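Local atomic coordinates of Iron(III) ABC transporter, periplasmic iron-compound-binding protein (Vibrio cholerae, PDB entry 3TEF), a protein that probably binds iron-loaded catecholate siderophores in the periplasm and delivers them to an ABC transporter for iron uptake. Residues T13-K18 and P80-I85; S176-V181 and L217-D222. One frame throughout, in Å; residues are numbered along the deposited sequence.

Interaction 1 of 2, residues T13-K18 and P80-I85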
loop_
_atom_site.group_PDB
_atom_site.type_symbol
_atom_site.label_atom_id
_atom_site.label_comp_id
_atom_site.label_asym_id
_atom_site.label_seq_id
_atom_site.Cartn_x
_atom_site.Cartn_y
_atom_site.Cartn_z
ATOM N N THR A 13 -21.017 5.580 1.010
ATOM C CA THR A 13 -21.666 4.533 1.775
ATOM C C THR A 13 -22.156 5.096 3.100
ATOM O O THR A 13 -21.398 5.741 3.823
ATOM C CB THR A 13 -20.682 3.385 2.065
ATOM O OG1 THR A 13 -20.241 2.823 0.819
ATOM C CG2 THR A 13 -21.344 2.312 2.914
ATOM N N THR A 14 -23.417 4.834 3.421
ATOM C CA THR A 14 -23.969 5.263 4.699
ATOM C C THR A 14 -24.219 4.056 5.598
ATOM O O THR A 14 -24.767 3.044 5.163
ATOM C CB THR A 14 -25.277 6.059 4.505
ATOM O OG1 THR A 14 -25.005 7.232 3.724
ATOM C CG2 THR A 14 -25.852 6.470 5.850
ATOM N N LEU A 15 -23.783 4.158 6.850
ATOM C CA LEU A 15 -24.016 3.102 7.820
ATOM C C LEU A 15 -24.019 3.672 9.229
ATOM O O LEU A 15 -23.462 4.742 9.487
ATOM C CB LEU A 15 -22.946 2.006 7.712
ATOM C CG LEU A 15 -21.550 2.414 8.172
ATOM C CD1 LEU A 15 -20.738 1.183 8.600
ATOM C CD2 LEU A 15 -20.839 3.207 7.086
ATOM N N GLU A 16 -24.655 2.948 10.136
ATOM C CA GLU A 16 -24.608 3.277 11.552
ATOM C C GLU A 16 -23.187 3.165 12.112
ATOM O O GLU A 16 -22.453 2.219 11.811
ATOM C CB GLU A 16 -25.558 2.357 12.309
ATOM C CG GLU A 16 -25.523 2.512 13.817
ATOM C CD GLU A 16 -26.564 1.644 14.499
ATOM O OE1 GLU A 16 -27.709 1.592 13.998
ATOM O OE2 GLU A 16 -26.231 1.004 15.523
ATOM N N GLN A 17 -22.793 4.133 12.926
ATOM C CA GLN A 17 -21.474 4.097 13.551
ATOM C C GLN A 17 -21.221 2.846 14.385
ATOM O O GLN A 17 -22.151 2.210 14.892
ATOM C CB GLN A 17 -21.254 5.337 14.415
ATOM C CG GLN A 17 -20.511 6.441 13.711
ATOM C CD GLN A 17 -20.157 7.580 14.650
ATOM O OE1 GLN A 17 -19.043 8.106 14.619
ATOM N NE2 GLN A 17 -21.108 7.963 15.493
ATOM N N LYS A 18 -19.942 2.517 14.528
ATOM C CA LYS A 18 -19.491 1.388 15.338
ATOM C C LYS A 18 -20.147 0.075 14.949
ATOM O O LYS A 18 -20.794 -0.577 15.771
ATOM C CB LYS A 18 -19.665 1.684 16.827
ATOM C CG LYS A 18 -18.716 2.774 17.302
ATOM C CD LYS A 18 -19.441 3.884 18.038
ATOM C CE LYS A 18 -19.665 3.512 19.497
ATOM N NZ LYS A 18 -18.380 3.348 20.238
ATOM N N PRO A 80 -22.296 -9.457 8.108
ATOM C CA PRO A 80 -21.509 -8.270 8.435
ATOM C C PRO A 80 -22.357 -7.013 8.573
ATOM O O PRO A 80 -23.392 -6.859 7.896
ATOM C CB PRO A 80 -20.554 -8.141 7.243
ATOM C CG PRO A 80 -21.233 -8.830 6.126
ATOM C CD PRO A 80 -22.059 -9.931 6.734
ATOM N N ASP A 81 -21.920 -6.123 9.458
ATOM C CA ASP A 81 -22.493 -4.791 9.540
ATOM C C ASP A 81 -21.711 -3.863 8.615
ATOM O O ASP A 81 -22.214 -2.828 8.197
ATOM C CB ASP A 81 -22.459 -4.271 10.975
ATOM C CG ASP A 81 -23.238 -5.154 11.928
ATOM O OD1 ASP A 81 -24.470 -5.253 11.767
ATOM O OD2 ASP A 81 -22.621 -5.756 12.835
ATOM N N LEU A 82 -20.477 -4.248 8.299
ATOM C CA LEU A 82 -19.614 -3.457 7.420
ATOM C C LEU A 82 -18.620 -4.378 6.723
ATOM O O LEU A 82 -18.044 -5.258 7.350
ATOM C CB LEU A 82 -18.858 -2.394 8.216
ATOM C CG LEU A 82 -17.750 -1.639 7.462
ATOM C CD1 LEU A 82 -18.345 -0.821 6.300
ATOM C CD2 LEU A 82 -16.905 -0.760 8.427
ATOM N N ILE A 83 -18.439 -4.180 5.420
ATOM C CA ILE A 83 -17.378 -4.836 4.674
ATOM C C ILE A 83 -16.374 -3.761 4.228
ATOM O O ILE A 83 -16.742 -2.775 3.601
ATOM C CB ILE A 83 -17.920 -5.533 3.433
ATOM C CG1 ILE A 83 -18.973 -6.567 3.830
ATOM C CG2 ILE A 83 -16.796 -6.171 2.631
ATOM C CD1 ILE A 83 -19.876 -6.990 2.678
ATOM N N VAL A 84 -15.109 -3.935 4.586
ATOM C CA VAL A 84 -14.058 -3.031 4.105
ATOM C C VAL A 84 -13.147 -3.767 3.132
ATOM O O VAL A 84 -12.604 -4.822 3.469
ATOM C CB VAL A 84 -13.195 -2.503 5.253
ATOM C CG1 VAL A 84 -12.123 -1.566 4.704
ATOM C CG2 VAL A 84 -14.064 -1.814 6.289
ATOM N N ILE A 85 -12.974 -3.226 1.930
ATOM C CA ILE A 85 -12.131 -3.889 0.936
ATOM C C ILE A 85 -11.007 -2.982 0.437
ATOM O O ILE A 85 -11.132 -1.764 0.439
ATOM C CB ILE A 85 -12.951 -4.447 -0.262
ATOM C CG1 ILE A 85 -13.459 -3.308 -1.155
ATOM C CG2 ILE A 85 -14.125 -5.280 0.232
ATOM C CD1 ILE A 85 -14.285 -3.783 -2.304
#
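Asp81, which borders Leu15 across this contact, has its carboxylate oxygen OD2 gripped by two backbone amides of the chain leading into strand 22-25: a hydrogen bond from Arg21 N and a weak one from Gln20 N. An aspartate suits this place because its short side chain can tie the start of its own strand to the start of the neighbouring one, which a backbone hydrogen bond between Asp81 and Arg21 also joins. The backbone oxygen of the same residue, Asp81 O, lies 4.3 Å from Leu15 CD1, a van der Waals contact without polar character.

The contact itself is carried by two leucines that cross obliquely. Leu15 reaches over with one branch: its CD1 lies 3.9 Å from Leu82 CD1 and 4.1 Å from Leu82 CB, so a single methyl rests against both the root and one tip of its partner. A less favoured rotation of Leu15, chi1 70°, places CG between the backbone N and the carbonyl carbon, from where CD1 reaches Leu82. No hydrogen bond joins the two segments; with the CA atoms of Leu15 and Leu82 7.9 Å apart, they meet chiefly through leucine side chains, with no backbone pairing between them. Branched, flexible leucines fill such an interval well, and both are buried.

Strand 102-104 also borders the contact, since Ile103 touches Thr13 and Leu82, while Thr13 OG1 hydrogen-bonds to Thr102 O. Leu15 in turn pairs through its backbone with Val4 in the antiparallel hairpin of strands 3-8 and 11-16. What results is an N-terminal beta hairpin packed by apolar side chains against the parallel, Rossmann-like sheet of a periplasmic binding protein lobe.

Interaction 2 of 2, residues S176-V181 and L217-D222; sequences SRFSSV and LVVDRD
Val181 and Leu217 meet tip to tip: Val181 CG1 lies 3.6 Å from Leu217 CD1, and its other methyl, CG2, is 3.9 Å from that same carbon, so one leucine methyl sits before both prongs of the valine. Leu217 extends with CG anti to its carbonyl carbon (chi1 -51°), which sends CD1 out from the strand toward the helix. A second, looser touch lies farther along, where Phe178 CZ approaches Val219 CG2 at 4.3 Å, obliquely to the ring. Beta-branched valine suits the strand, and the long phenylalanine spans the wider gap.

The turn that carries Phe178 is held in form by its own hydrogen bonds. Ser176 OG accepts one of 2.9 Å from Phe178 N, with an N-H...O angle of 149°, forming an ST turn; a type I beta turn from Ser176 to Ser179 overlaps it, closed by Ser179 N to Ser176 O. A serine fits because its hydroxyl also bonds Gly173 O. Arg177 CG lies 3.5 Å above one face of the Phe178 ring, displaced from the ring centre, and Phe172 meets that ring edge-to-face.

Farther out, strand 215-220 runs between strands 158-165 and 252-254, and Leu161 touches both Phe178 and Leu217. With no hydrogen bond crossing between them, residues 176-181 and 217-222 are held against each other by apolar packing and dispersion.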
loop_
_atom_site.group_PDB
_atom_site.type_symbol
_atom_site.label_atom_id
_atom_site.label_comp_id
_atom_site.label_asym_id
_atom_site.label_seq_id
_atom_site.Cartn_x
_atom_site.Cartn_y
_atom_site.Cartn_z
ATOM N N SER A 176 1.463 7.222 -10.136
ATOM C CA SER A 176 1.305 5.785 -10.075
ATOM C C SER A 176 0.975 5.374 -8.646
ATOM O O SER A 176 0.876 6.215 -7.741
ATOM C CB SER A 176 2.611 5.106 -10.483
ATOM O OG SER A 176 3.562 5.210 -9.431
ATOM N N ARG A 177 0.828 4.072 -8.447
ATOM C CA ARG A 177 0.590 3.544 -7.118
ATOM C C ARG A 177 1.741 3.906 -6.178
ATOM O O ARG A 177 1.581 3.848 -4.965
ATOM C CB ARG A 177 0.426 2.028 -7.176
ATOM C CG ARG A 177 1.645 1.297 -7.734
ATOM C CD ARG A 177 1.285 -0.146 -8.079
ATOM N NE ARG A 177 0.863 -0.892 -6.895
ATOM C CZ ARG A 177 0.055 -1.947 -6.921
ATOM N NH1 ARG A 177 -0.444 -2.387 -8.078
ATOM N NH2 ARG A 177 -0.263 -2.565 -5.791
ATOM N N PHE A 178 2.897 4.262 -6.736
ATOM C CA PHE A 178 4.043 4.656 -5.902
ATOM C C PHE A 178 4.228 6.173 -5.877
ATOM O O PHE A 178 5.342 6.671 -5.731
ATOM C CB PHE A 178 5.330 3.951 -6.348
ATOM C CG PHE A 178 5.233 2.459 -6.321
ATOM C CD1 PHE A 178 5.163 1.780 -5.114
ATOM C CD2 PHE A 178 5.183 1.726 -7.500
ATOM C CE1 PHE A 178 5.054 0.391 -5.090
ATOM C CE2 PHE A 178 5.089 0.340 -7.481
ATOM C CZ PHE A 178 5.026 -0.329 -6.274
ATOM N N SER A 179 3.122 6.898 -6.011
ATOM C CA SER A 179 3.151 8.362 -5.982
ATOM C C SER A 179 3.870 8.920 -4.743
ATOM O O SER A 179 4.491 9.980 -4.807
ATOM C CB SER A 179 1.732 8.930 -6.071
ATOM O OG SER A 179 0.970 8.660 -4.906
ATOM N N SER A 180 3.796 8.193 -3.629
ATOM C CA SER A 180 4.414 8.625 -2.371
ATOM C C SER A 180 5.866 9.066 -2.545
ATOM O O SER A 180 6.299 10.069 -1.961
ATOM C CB SER A 180 4.360 7.487 -1.358
ATOM O OG SER A 180 4.967 6.344 -1.925
ATOM N N VAL A 181 6.614 8.310 -3.342
ATOM C CA VAL A 181 8.030 8.574 -3.563
ATOM C C VAL A 181 8.270 10.013 -4.022
ATOM O O VAL A 181 9.215 10.667 -3.573
ATOM C CB VAL A 181 8.624 7.611 -4.610
ATOM C CG1 VAL A 181 10.066 7.985 -4.926
ATOM C CG2 VAL A 181 8.560 6.158 -4.102
ATOM N N LEU A 217 15.131 2.774 -6.065
ATOM C CA LEU A 217 14.236 2.122 -5.115
ATOM C C LEU A 217 13.671 0.868 -5.771
ATOM O O LEU A 217 13.036 0.940 -6.819
ATOM C CB LEU A 217 13.093 3.054 -4.738
ATOM C CG LEU A 217 13.563 4.442 -4.298
ATOM C CD1 LEU A 217 12.408 5.417 -4.130
ATOM C CD2 LEU A 217 14.356 4.320 -3.011
ATOM N N VAL A 218 13.905 -0.278 -5.147
ATOM C CA VAL A 218 13.582 -1.546 -5.775
ATOM C C VAL A 218 12.500 -2.270 -4.992
ATOM O O VAL A 218 12.594 -2.411 -3.773
ATOM C CB VAL A 218 14.834 -2.442 -5.839
ATOM C CG1 VAL A 218 14.494 -3.806 -6.434
ATOM C CG2 VAL A 218 15.935 -1.746 -6.632
ATOM N N VAL A 219 11.480 -2.738 -5.711
ATOM C CA VAL A 219 10.391 -3.522 -5.129
ATOM C C VAL A 219 10.447 -4.950 -5.675
ATOM O O VAL A 219 10.240 -5.180 -6.869
ATOM C CB VAL A 219 9.003 -2.888 -5.473
ATOM C CG1 VAL A 219 7.857 -3.721 -4.887
ATOM C CG2 VAL A 219 8.924 -1.431 -4.976
ATOM N N ASP A 220 10.745 -5.903 -4.796
ATOM C CA ASP A 220 10.875 -7.309 -5.182
ATOM C C ASP A 220 9.526 -7.992 -5.051
ATOM O O ASP A 220 9.202 -8.556 -4.012
ATOM C CB ASP A 220 11.906 -8.000 -4.290
ATOM C CG ASP A 220 12.160 -9.450 -4.690
ATOM O OD1 ASP A 220 11.650 -9.886 -5.747
ATOM O OD2 ASP A 220 12.890 -10.146 -3.952
ATOM N N ARG A 221 8.724 -7.925 -6.104
ATOM C CA ARG A 221 7.369 -8.436 -6.017
ATOM C C ARG A 221 7.346 -9.927 -5.683
ATOM O O ARG A 221 6.439 -10.407 -5.005
ATOM C CB ARG A 221 6.610 -8.168 -7.311
ATOM C CG ARG A 221 5.197 -8.690 -7.292
ATOM C CD ARG A 221 4.436 -8.186 -8.503
ATOM N NE ARG A 221 3.073 -8.697 -8.505
ATOM C CZ ARG A 221 2.731 -9.886 -8.985
ATOM N NH1 ARG A 221 3.662 -10.678 -9.508
ATOM N NH2 ARG A 221 1.464 -10.284 -8.947
ATOM N N ASP A 222 8.356 -10.654 -6.144
ATOM C CA ASP A 222 8.370 -12.096 -5.945
ATOM C C ASP A 222 8.446 -12.475 -4.467
ATOM O O ASP A 222 7.983 -13.547 -4.079
ATOM C CB ASP A 222 9.495 -12.743 -6.751
ATOM C CG ASP A 222 9.258 -12.652 -8.246
ATOM O OD1 ASP A 222 8.079 -12.567 -8.653
ATOM O OD2 ASP A 222 10.244 -12.657 -9.010
#

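Overall arrangement
From the N terminus, the chain forms the hairpin of strands 3-8 and 11-16, then passes through strand 22-25, helix 27-35, strand 42-43 and helix 72-77 before interaction 1 closes this loop at strand 82-85. It continues through strand 102-104 and the long helix 131-154 into the second sheet. Interaction 2 then closes a shorter loop, holding strands 188-189 and 201-202 and helix 205-211, at strand 215-220. The two loops follow in series, neither nesting nor crossing. The centres of the two contacts lie 30 Å apart and their nearest atoms about 12 Å, and each joins parts of a different sheet region: hairpin to parallel sheet, turn with helix to mixed sheet.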